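Local coordinates for ferric uptake regulation protein (PDB 2XIG), which probably acts as a homodimeric, iron-dependent repressor that binds the operators of the genes it controls and also carries zinc, at residues E8-R13 against E74-V79; R15-K20 against L68-K73; R29-S34 against H50-K55. The protein carries 2 engineered substitutions. All blocks are in the same frame, centred on the assembly; numbering follows the deposited sequence.

In the fold
All three contacts lie in the N-terminal part of the chain, which by similarity is the DNA-binding region, and none has a direct hydrogen bond across it. Contacts 1 and 2 share helix 7-20: contact 2 sets it against helix 61-73, and contact 1 against the turn and strand start that follow that helix. Contact 3, nested in sequence inside both, joins helix 27-38 to helix 45-52. It is buried and almost wholly aliphatic. Contact 1 is also buried, but an exposed arginine and two waters border its aromatic core. Contact 2 is only partly buried, one ring meeting a methyl and a hydroxyl. Val33 and Leu71 link the three contacts through the core.

Contact 1: residues E8-R13 against E74-V79; sequences ESILER and ENFISV. Engineered in segment 74-79: Ser78 (natural residue Cys).
Ile10 of helix 7-20 and Phe76, just before strand 77-82, form the nearest CA pair of the two segments at 7.7 Å, and side chains bridge the gap. With CG anti to its carbonyl carbon (chi1 -73°), Phe76 swings its ring toward the helix, and CD1 of Phe76 lies 3.9 Å from CG2 of Ile10; the branched aliphatic chain suits this buried position because its methyl packs against the aromatic carbons. The ring also lies against two helix carbonyls, Phe76 CE1 3.8 Å from Ile10 O and Phe76 CZ 3.7 Å from Arg13 O. One turn on, Arg13 runs past the ring. Its CB lies in the ring plane at the edge, while Arg13 NH1 comes to 3.5 Å from CE1 of Phe76, meeting the ring obliquely even though guanidinium and ring planes are only 10° apart.

The length of the arginine carries its guanidinium to two waters. Arg13 NH1 donates to one at 2.9 Å, which in turn donates to Glu74 O and sits over the centre of one face of the Phe76 ring. The second takes a hydrogen bond from Arg13 NH2 and gives one to Asn75 O at 2.8 Å. Arg13 NE is held by a salt bridge to Glu5.

These carbonyls lie just past the end of helix 61-73, where Asn75, with positive phi (66°), is the C' residue of a Schellman motif. The Phe76 backbone is hydrogen-bonded to that of Ala92, Ile10 packs on Val33 and Tyr37 of helix 27-38, and the chain enters the two-stranded wing formed with strand 86-91.

Contact 2: residues R15-K20 against L68-K73; sequences RMSIKK and LNFLEK
Phe70 of helix 61-73 spans the space to Ser17 and Ile18 of helix 7-20, where the backbones stay well apart: the nearest CA pairs, Ser17 with Leu71 and Ile18 with Phe70, are both 9.8 Å. From its CA, the bond to CB already points at the facing helix, and CG continues outward anti to the backbone N (chi1 175°), which directs the ring across to helix 7-20. The near carbons of the ring only carry it across; contact begins at CE1 of Phe70, which lies 3.7 Å from CD1 of Ile18. At the far end, CZ of Phe70 meets the same methyl and also comes within 3.8 Å of OG of Ser17. Both partners approach the ring obliquely. Isoleucine suits its buried place because its longer branch, bent at chi2 (-54°), brings CD1 to the ring, whereas the small serine lets the ring come close to the helix at a partly exposed position.

Leu14, one turn before Ile18, and Leu23 beyond the helix end also pack on Phe70. This is the packing of an extra N-terminal helix against the recognition helix of a winged helix-turn-helix domain, as in Fur proteins.

Contact 3: residues R29-S34 against H50-K55; sequences REEVVS and HSIRQK
Glu31 and Val32 of helix 27-38 meet Ile52 near the end of helix 45-52, and the CA atoms of Glu31 and Ile52 approach to 7.0 Å. The segment starts with Arg29, which points away from this partner and packs on helix 7-20. Glu30 contributes its carbonyl, used further on. Glu31 lays its CG 4.2 Å from CG1 of Ile52 and takes its carboxylate onward to a salt bridge with Arg38, so its aliphatic part packs while its charge remains paired where the residue is partly exposed.

Val32 carries the buried part: its CG2, anti to the carbonyl carbon, reaches CD1 of Ile52 at 3.3 Å, a distance so short for two methyls that it is doubtful in detail, although the packing of the two side chains is clear. Its other neighbours, Ile67, Leu68 and Leu71, belong to helix 61-73; together these helices form the three-helix core of the winged helix-turn-helix, in which 45-52 and 61-73 make the helix-turn-helix pair. Ser34, buried, satisfies its hydroxyl within the helix: OG of Ser34 donates to Glu30 O at 2.9 Å from above the carbonyl plane (37° out of it). The Glu30 carbonyl oxygen thus takes both the hydroxyl and the amide of Ser34, which come from opposite faces.

Contact 1: residues E8-R13 against E74-V79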
loop_
_atom_site.group_PDB
_atom_site.type_symbol
_atom_site.label_atom_id
_atom_site.label_comp_id
_atom_site.label_asym_id
_atom_site.label_seq_id
_atom_site.Cartn_x
_atom_site.Cartn_y
_atom_site.Cartn_z
ATOM N N GLU C 8 16.239 -12.030 -35.650
ATOM C CA GLU C 8 16.703 -13.331 -36.121
ATOM C C GLU C 8 17.918 -13.813 -35.339
ATOM O O GLU C 8 18.005 -14.984 -34.966
ATOM C CB GLU C 8 17.038 -13.279 -37.617
ATOM C CG GLU C 8 15.827 -13.067 -38.517
ATOM C CD GLU C 8 15.406 -11.608 -38.619
ATOM O OE1 GLU C 8 14.403 -11.335 -39.310
ATOM O OE2 GLU C 8 16.074 -10.734 -38.027
ATOM N N SER C 9 18.854 -12.904 -35.108
ATOM C CA SER C 9 20.054 -13.197 -34.332
ATOM C C SER C 9 19.691 -13.629 -32.909
ATOM O O SER C 9 20.273 -14.561 -32.349
ATOM C CB SER C 9 20.956 -11.963 -34.292
ATOM O OG SER C 9 22.039 -12.166 -33.411
ATOM N N ILE C 10 18.713 -12.947 -32.325
ATOM C CA ILE C 10 18.258 -13.287 -30.977
ATOM C C ILE C 10 17.624 -14.677 -30.952
ATOM O O ILE C 10 17.933 -15.504 -30.083
ATOM C CB ILE C 10 17.287 -12.216 -30.439
ATOM C CG1 ILE C 10 18.001 -10.863 -30.380
ATOM C CG2 ILE C 10 16.746 -12.613 -29.065
ATOM C CD1 ILE C 10 17.144 -9.709 -29.974
ATOM N N LEU C 11 16.759 -14.949 -31.923
ATOM C CA LEU C 11 16.116 -16.258 -31.990
ATOM C C LEU C 11 17.113 -17.405 -32.209
ATOM O O LEU C 11 16.885 -18.522 -31.756
ATOM C CB LEU C 11 15.025 -16.282 -33.053
ATOM C CG LEU C 11 13.818 -15.406 -32.710
ATOM C CD1 LEU C 11 12.798 -15.431 -33.822
ATOM C CD2 LEU C 11 13.170 -15.835 -31.383
ATOM N N GLU C 12 18.211 -17.144 -32.913
ATOM C CA GLU C 12 19.226 -18.188 -33.082
ATOM C C GLU C 12 19.998 -18.414 -31.777
ATOM O O GLU C 12 20.273 -19.559 -31.402
ATOM C CB GLU C 12 20.183 -17.881 -34.249
ATOM C CG GLU C 12 21.366 -18.859 -34.357
ATOM C CD GLU C 12 20.967 -20.304 -34.676
ATOM O OE1 GLU C 12 21.796 -21.212 -34.433
ATOM O OE2 GLU C 12 19.839 -20.542 -35.168
ATOM N N ARG C 13 20.351 -17.333 -31.092
ATOM C CA ARG C 13 20.915 -17.456 -29.749
ATOM C C ARG C 13 19.947 -18.209 -28.839
ATOM O O ARG C 13 20.360 -18.993 -27.979
ATOM C CB ARG C 13 21.229 -16.089 -29.148
ATOM C CG ARG C 13 22.388 -15.371 -29.803
ATOM C CD ARG C 13 22.957 -14.278 -28.904
ATOM N NE ARG C 13 22.020 -13.173 -28.700
ATOM C CZ ARG C 13 21.379 -12.932 -27.562
ATOM N NH1 ARG C 13 21.562 -13.714 -26.502
ATOM N NH2 ARG C 13 20.556 -11.900 -27.484
ATOM N N GLU C 74 17.950 -16.198 -18.556
ATOM C CA GLU C 74 18.999 -16.285 -19.579
ATOM C C GLU C 74 19.255 -14.955 -20.310
ATOM O O GLU C 74 19.935 -14.920 -21.330
ATOM C CB GLU C 74 18.665 -17.374 -20.597
ATOM C CG GLU C 74 18.569 -18.787 -20.004
ATOM C CD GLU C 74 19.872 -19.245 -19.371
ATOM O OE1 GLU C 74 20.949 -18.959 -19.936
ATOM O OE2 GLU C 74 19.819 -19.896 -18.308
ATOM N N ASN C 75 18.691 -13.873 -19.790
ATOM C CA ASN C 75 18.973 -12.518 -20.268
ATOM C C ASN C 75 18.506 -12.186 -21.690
ATOM O O ASN C 75 19.093 -11.331 -22.354
ATOM C CB ASN C 75 20.459 -12.187 -20.104
ATOM C CG ASN C 75 20.893 -12.165 -18.648
ATOM O OD1 ASN C 75 20.074 -12.299 -17.737
ATOM N ND2 ASN C 75 22.188 -11.996 -18.422
ATOM N N PHE C 76 17.448 -12.850 -22.148
ATOM C CA PHE C 76 16.845 -12.498 -23.433
ATOM C C PHE C 76 15.865 -11.338 -23.267
ATOM O O PHE C 76 15.572 -10.614 -24.224
ATOM C CB PHE C 76 16.145 -13.704 -24.067
ATOM C CG PHE C 76 17.096 -14.736 -24.614
ATOM C CD1 PHE C 76 17.706 -14.550 -25.840
ATOM C CD2 PHE C 76 17.393 -15.880 -23.889
ATOM C CE1 PHE C 76 18.591 -15.496 -26.343
ATOM C CE2 PHE C 76 18.274 -16.821 -24.385
ATOM C CZ PHE C 76 18.878 -16.625 -25.614
ATOM N N ILE C 77 15.355 -11.183 -22.049
ATOM C CA ILE C 77 14.410 -10.117 -21.736
ATOM C C ILE C 77 14.753 -9.522 -20.374
ATOM O O ILE C 77 15.455 -10.156 -19.583
ATOM C CB ILE C 77 12.942 -10.629 -21.744
ATOM C CG1 ILE C 77 12.702 -11.629 -20.607
ATOM C CG2 ILE C 77 12.600 -11.257 -23.084
ATOM C CD1 ILE C 77 11.274 -12.194 -20.558
ATOM N N SER C 78 14.269 -8.305 -20.118
ATOM C CA SER C 78 14.451 -7.623 -18.841
ATOM C C SER C 78 13.087 -7.423 -18.196
ATOM O O SER C 78 12.091 -7.221 -18.898
ATOM C CB SER C 78 15.078 -6.244 -19.053
ATOM O OG SER C 78 16.117 -6.293 -20.014
ATOM N N VAL C 79 13.060 -7.452 -16.865
ATOM C CA VAL C 79 11.831 -7.204 -16.099
ATOM C C VAL C 79 11.913 -5.900 -15.292
ATOM O O VAL C 79 12.966 -5.545 -14.756
ATOM C CB VAL C 79 11.484 -8.403 -15.163
ATOM C CG1 VAL C 79 12.553 -8.583 -14.090
ATOM C CG2 VAL C 79 10.107 -8.225 -14.533
HETATM O O HOH W 1 19.641 -10.457 -24.954
HETATM O O HOH W 2 20.696 -13.651 -23.783
#

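Contact 2: residues R15-K20 against L68-K73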
loop_
_atom_site.group_PDB
_atom_site.type_symbol
_atom_site.label_atom_id
_atom_site.label_comp_id
_atom_site.label_asym_id
_atom_site.label_seq_id
_atom_site.Cartn_x
_atom_site.Cartn_y
_atom_site.Cartn_z
ATOM N N ARG C 15 17.693 -20.528 -29.828
ATOM C CA ARG C 15 17.770 -21.927 -30.253
ATOM C C ARG C 15 19.002 -22.602 -29.665
ATOM O O ARG C 15 18.936 -23.733 -29.188
ATOM C CB ARG C 15 17.799 -22.028 -31.781
ATOM C CG ARG C 15 17.615 -23.450 -32.320
ATOM C CD ARG C 15 17.930 -23.529 -33.808
ATOM N NE ARG C 15 19.345 -23.283 -34.067
ATOM C CZ ARG C 15 20.287 -24.216 -33.980
ATOM N NH1 ARG C 15 19.962 -25.460 -33.645
ATOM N NH2 ARG C 15 21.551 -23.908 -34.222
ATOM N N MET C 16 20.127 -21.899 -29.691
ATOM C CA MET C 16 21.356 -22.453 -29.145
ATOM C C MET C 16 21.272 -22.650 -27.635
ATOM O O MET C 16 21.786 -23.631 -27.101
ATOM C CB MET C 16 22.551 -21.581 -29.527
ATOM C CG MET C 16 22.873 -21.651 -31.006
ATOM S SD MET C 16 23.406 -23.307 -31.504
ATOM C CE MET C 16 25.074 -23.316 -30.848
ATOM N N SER C 17 20.608 -21.722 -26.955
ATOM C CA SER C 17 20.459 -21.788 -25.503
ATOM C C SER C 17 19.496 -22.901 -25.099
ATOM O O SER C 17 19.672 -23.532 -24.058
ATOM C CB SER C 17 19.974 -20.441 -24.958
ATOM O OG SER C 17 19.826 -20.468 -23.549
ATOM N N ILE C 18 18.483 -23.140 -25.930
ATOM C CA ILE C 18 17.503 -24.189 -25.664
ATOM C C ILE C 18 18.144 -25.572 -25.753
ATOM O O ILE C 18 17.947 -26.421 -24.885
ATOM C CB ILE C 18 16.322 -24.116 -26.649
ATOM C CG1 ILE C 18 15.437 -22.909 -26.325
ATOM C CG2 ILE C 18 15.516 -25.413 -26.633
ATOM C CD1 ILE C 18 14.951 -22.866 -24.880
ATOM N N LYS C 19 18.912 -25.793 -26.812
ATOM C CA LYS C 19 19.605 -27.060 -26.984
ATOM C C LYS C 19 20.598 -27.291 -25.844
ATOM O O LYS C 19 20.673 -28.387 -25.287
ATOM C CB LYS C 19 20.308 -27.099 -28.339
ATOM C CG LYS C 19 21.066 -28.383 -28.609
ATOM C CD LYS C 19 21.197 -28.618 -30.102
ATOM C CE LYS C 19 22.338 -29.567 -30.411
ATOM N NZ LYS C 19 22.304 -29.993 -31.836
ATOM N N LYS C 20 21.344 -26.247 -25.495
ATOM C CA LYS C 20 22.310 -26.317 -24.404
ATOM C C LYS C 20 21.668 -26.730 -23.079
ATOM O O LYS C 20 22.254 -27.496 -22.316
ATOM C CB LYS C 20 23.015 -24.971 -24.244
ATOM C CG LYS C 20 23.951 -24.884 -23.050
ATOM C CD LYS C 20 24.708 -23.561 -23.052
ATOM C CE LYS C 20 25.805 -23.548 -22.000
ATOM N NZ LYS C 20 26.599 -22.288 -22.033
ATOM N N LEU C 68 8.600 -16.788 -19.706
ATOM C CA LEU C 68 9.151 -15.515 -19.262
ATOM C C LEU C 68 10.260 -15.724 -18.236
ATOM O O LEU C 68 11.292 -15.053 -18.280
ATOM C CB LEU C 68 8.051 -14.613 -18.681
ATOM C CG LEU C 68 7.095 -14.009 -19.714
ATOM C CD1 LEU C 68 5.933 -13.268 -19.051
ATOM C CD2 LEU C 68 7.831 -13.078 -20.665
ATOM N N ASN C 69 10.048 -16.655 -17.316
ATOM C CA ASN C 69 11.062 -16.940 -16.301
ATOM C C ASN C 69 12.373 -17.439 -16.907
ATOM O O ASN C 69 13.450 -17.031 -16.488
ATOM C CB ASN C 69 10.534 -17.930 -15.263
ATOM C CG ASN C 69 9.479 -17.312 -14.351
ATOM O OD1 ASN C 69 9.535 -16.124 -14.037
ATOM N ND2 ASN C 69 8.514 -18.121 -13.923
ATOM N N PHE C 70 12.273 -18.326 -17.888
ATOM C CA PHE C 70 13.467 -18.809 -18.589
ATOM C C PHE C 70 14.180 -17.692 -19.350
ATOM O O PHE C 70 15.392 -17.485 -19.205
ATOM C CB PHE C 70 13.114 -19.919 -19.577
ATOM C CG PHE C 70 14.289 -20.368 -20.413
ATOM C CD1 PHE C 70 14.524 -19.813 -21.661
ATOM C CD2 PHE C 70 15.176 -21.316 -19.928
ATOM C CE1 PHE C 70 15.614 -20.212 -22.422
ATOM C CE2 PHE C 70 16.269 -21.721 -20.689
ATOM C CZ PHE C 70 16.486 -21.167 -21.933
ATOM N N LEU C 71 13.424 -16.993 -20.189
ATOM C CA LEU C 71 13.978 -15.924 -21.000
ATOM C C LEU C 71 14.647 -14.873 -20.143
ATOM O O LEU C 71 15.670 -14.316 -20.523
ATOM C CB LEU C 71 12.883 -15.272 -21.851
ATOM C CG LEU C 71 12.284 -16.127 -22.964
ATOM C CD1 LEU C 71 11.166 -15.342 -23.630
ATOM C CD2 LEU C 71 13.378 -16.545 -24.000
ATOM N N GLU C 72 14.068 -14.582 -18.980
ATOM C CA GLU C 72 14.635 -13.539 -18.151
ATOM C C GLU C 72 15.883 -14.039 -17.434
ATOM O O GLU C 72 16.861 -13.307 -17.280
ATOM C CB GLU C 72 13.594 -12.996 -17.161
ATOM C CG GLU C 72 13.730 -13.513 -15.752
ATOM C CD GLU C 72 14.316 -12.485 -14.805
ATOM O OE1 GLU C 72 15.234 -11.744 -15.209
ATOM O OE2 GLU C 72 13.839 -12.407 -13.652
ATOM N N LYS C 73 15.871 -15.292 -17.007
ATOM C CA LYS C 73 17.050 -15.795 -16.320
ATOM C C LYS C 73 18.234 -15.973 -17.274
ATOM O O LYS C 73 19.384 -15.876 -16.855
ATOM C CB LYS C 73 16.739 -17.057 -15.524
ATOM C CG LYS C 73 17.060 -18.353 -16.191
ATOM C CD LYS C 73 16.964 -19.470 -15.169
ATOM C CE LYS C 73 17.796 -20.658 -15.585
ATOM N NZ LYS C 73 19.201 -20.239 -15.864
#

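Contact 3: residues R29-S34 against H50-K55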
loop_
_atom_site.group_PDB
_atom_site.type_symbol
_atom_site.label_atom_id
_atom_site.label_comp_id
_atom_site.label_asym_id
_atom_site.label_seq_id
_atom_site.Cartn_x
_atom_site.Cartn_y
_atom_site.Cartn_z
ATOM N N ARG C 29 7.598 -20.094 -27.530
ATOM C CA ARG C 29 8.687 -19.391 -26.866
ATOM C C ARG C 29 9.305 -18.336 -27.796
ATOM O O ARG C 29 9.636 -17.233 -27.362
ATOM C CB ARG C 29 9.747 -20.383 -26.385
ATOM C CG ARG C 29 10.936 -19.733 -25.714
ATOM C CD ARG C 29 12.014 -20.749 -25.374
ATOM N NE ARG C 29 11.572 -21.781 -24.440
ATOM C CZ ARG C 29 11.423 -23.068 -24.749
ATOM N NH1 ARG C 29 11.669 -23.502 -25.981
ATOM N NH2 ARG C 29 11.026 -23.928 -23.822
ATOM N N GLU C 30 9.453 -18.683 -29.072
ATOM C CA GLU C 30 9.926 -17.737 -30.074
ATOM C C GLU C 30 8.910 -16.603 -30.252
ATOM O O GLU C 30 9.282 -15.458 -30.475
ATOM C CB GLU C 30 10.188 -18.441 -31.421
ATOM C CG GLU C 30 11.249 -19.539 -31.358
ATOM C CD GLU C 30 11.500 -20.218 -32.705
ATOM O OE1 GLU C 30 12.552 -20.880 -32.840
ATOM O OE2 GLU C 30 10.656 -20.094 -33.622
ATOM N N GLU C 31 7.626 -16.925 -30.148
ATOM C CA GLU C 31 6.591 -15.906 -30.294
ATOM C C GLU C 31 6.636 -14.874 -29.156
ATOM O O GLU C 31 6.436 -13.684 -29.390
ATOM C CB GLU C 31 5.203 -16.544 -30.393
ATOM C CG GLU C 31 4.138 -15.601 -30.948
ATOM C CD GLU C 31 4.540 -14.993 -32.285
ATOM O OE1 GLU C 31 5.230 -15.680 -33.067
ATOM O OE2 GLU C 31 4.166 -13.830 -32.556
ATOM N N VAL C 32 6.903 -15.323 -27.931
ATOM C CA VAL C 32 7.055 -14.398 -26.803
ATOM C C VAL C 32 8.209 -13.415 -27.047
ATOM O O VAL C 32 8.101 -12.207 -26.805
ATOM C CB VAL C 32 7.312 -15.148 -25.480
ATOM C CG1 VAL C 32 7.730 -14.170 -24.385
ATOM C CG2 VAL C 32 6.058 -15.915 -25.045
ATOM N N VAL C 33 9.331 -13.944 -27.515
ATOM C CA VAL C 33 10.471 -13.084 -27.810
ATOM C C VAL C 33 10.090 -12.089 -28.894
ATOM O O VAL C 33 10.388 -10.904 -28.778
ATOM C CB VAL C 33 11.707 -13.890 -28.248
ATOM C CG1 VAL C 33 12.813 -12.947 -28.753
ATOM C CG2 VAL C 33 12.214 -14.739 -27.097
ATOM N N SER C 34 9.418 -12.572 -29.934
ATOM C CA SER C 34 9.075 -11.724 -31.073
ATOM C C SER C 34 8.062 -10.642 -30.689
ATOM O O SER C 34 8.190 -9.497 -31.113
ATOM C CB SER C 34 8.558 -12.567 -32.241
ATOM O OG SER C 34 9.536 -13.506 -32.656
ATOM N N HIS C 50 -2.396 -12.239 -24.292
ATOM C CA HIS C 50 -3.410 -11.731 -25.216
ATOM C C HIS C 50 -2.895 -11.835 -26.653
ATOM O O HIS C 50 -3.580 -12.344 -27.533
ATOM C CB HIS C 50 -3.760 -10.262 -24.913
ATOM C CG HIS C 50 -4.792 -10.071 -23.835
ATOM N ND1 HIS C 50 -6.064 -10.600 -23.913
ATOM C CD2 HIS C 50 -4.750 -9.370 -22.674
ATOM C CE1 HIS C 50 -6.753 -10.251 -22.838
ATOM N NE2 HIS C 50 -5.979 -9.507 -22.070
ATOM N N SER C 51 -1.685 -11.326 -26.889
ATOM C CA SER C 51 -1.111 -11.324 -28.235
ATOM C C SER C 51 -0.918 -12.737 -28.799
ATOM O O SER C 51 -1.267 -13.022 -29.949
ATOM C CB SER C 51 0.224 -10.576 -28.238
ATOM O OG SER C 51 0.066 -9.274 -27.709
ATOM N N ILE C 52 -0.357 -13.617 -27.977
ATOM C CA ILE C 52 -0.111 -15.001 -28.377
ATOM C C ILE C 52 -1.411 -15.749 -28.694
ATOM O O ILE C 52 -1.466 -16.564 -29.618
ATOM C CB ILE C 52 0.684 -15.753 -27.294
ATOM C CG1 ILE C 52 2.126 -15.247 -27.263
ATOM C CG2 ILE C 52 0.640 -17.256 -27.539
ATOM C CD1 ILE C 52 2.945 -15.861 -26.174
ATOM N N ARG C 53 -2.459 -15.456 -27.932
ATOM C CA ARG C 53 -3.748 -16.112 -28.119
ATOM C C ARG C 53 -4.425 -15.693 -29.424
ATOM O O ARG C 53 -5.463 -16.241 -29.792
ATOM C CB ARG C 53 -4.677 -15.819 -26.934
ATOM C CG ARG C 53 -4.343 -16.599 -25.672
ATOM C CD ARG C 53 -5.360 -16.355 -24.548
ATOM N NE ARG C 53 -5.105 -17.247 -23.418
ATOM C CZ ARG C 53 -5.475 -17.008 -22.161
ATOM N NH1 ARG C 53 -6.117 -15.892 -21.852
ATOM N NH2 ARG C 53 -5.195 -17.890 -21.208
ATOM N N GLN C 54 -3.846 -14.715 -30.115
ATOM C CA GLN C 54 -4.378 -14.293 -31.408
ATOM C C GLN C 54 -4.058 -15.329 -32.478
ATOM O O GLN C 54 -4.721 -15.388 -33.511
ATOM C CB GLN C 54 -3.826 -12.923 -31.810
ATOM C CG GLN C 54 -4.398 -11.758 -31.014
ATOM C CD GLN C 54 -3.697 -10.446 -31.320
ATOM O OE1 GLN C 54 -2.894 -10.362 -32.250
ATOM N NE2 GLN C 54 -3.993 -9.416 -30.536
ATOM N N LYS C 55 -3.037 -16.144 -32.225
ATOM C CA LYS C 55 -2.688 -17.232 -33.136
ATOM C C LYS C 55 -3.080 -18.585 -32.546
ATOM O O LYS C 55 -3.611 -19.443 -33.248
ATOM C CB LYS C 55 -1.195 -17.208 -33.478
#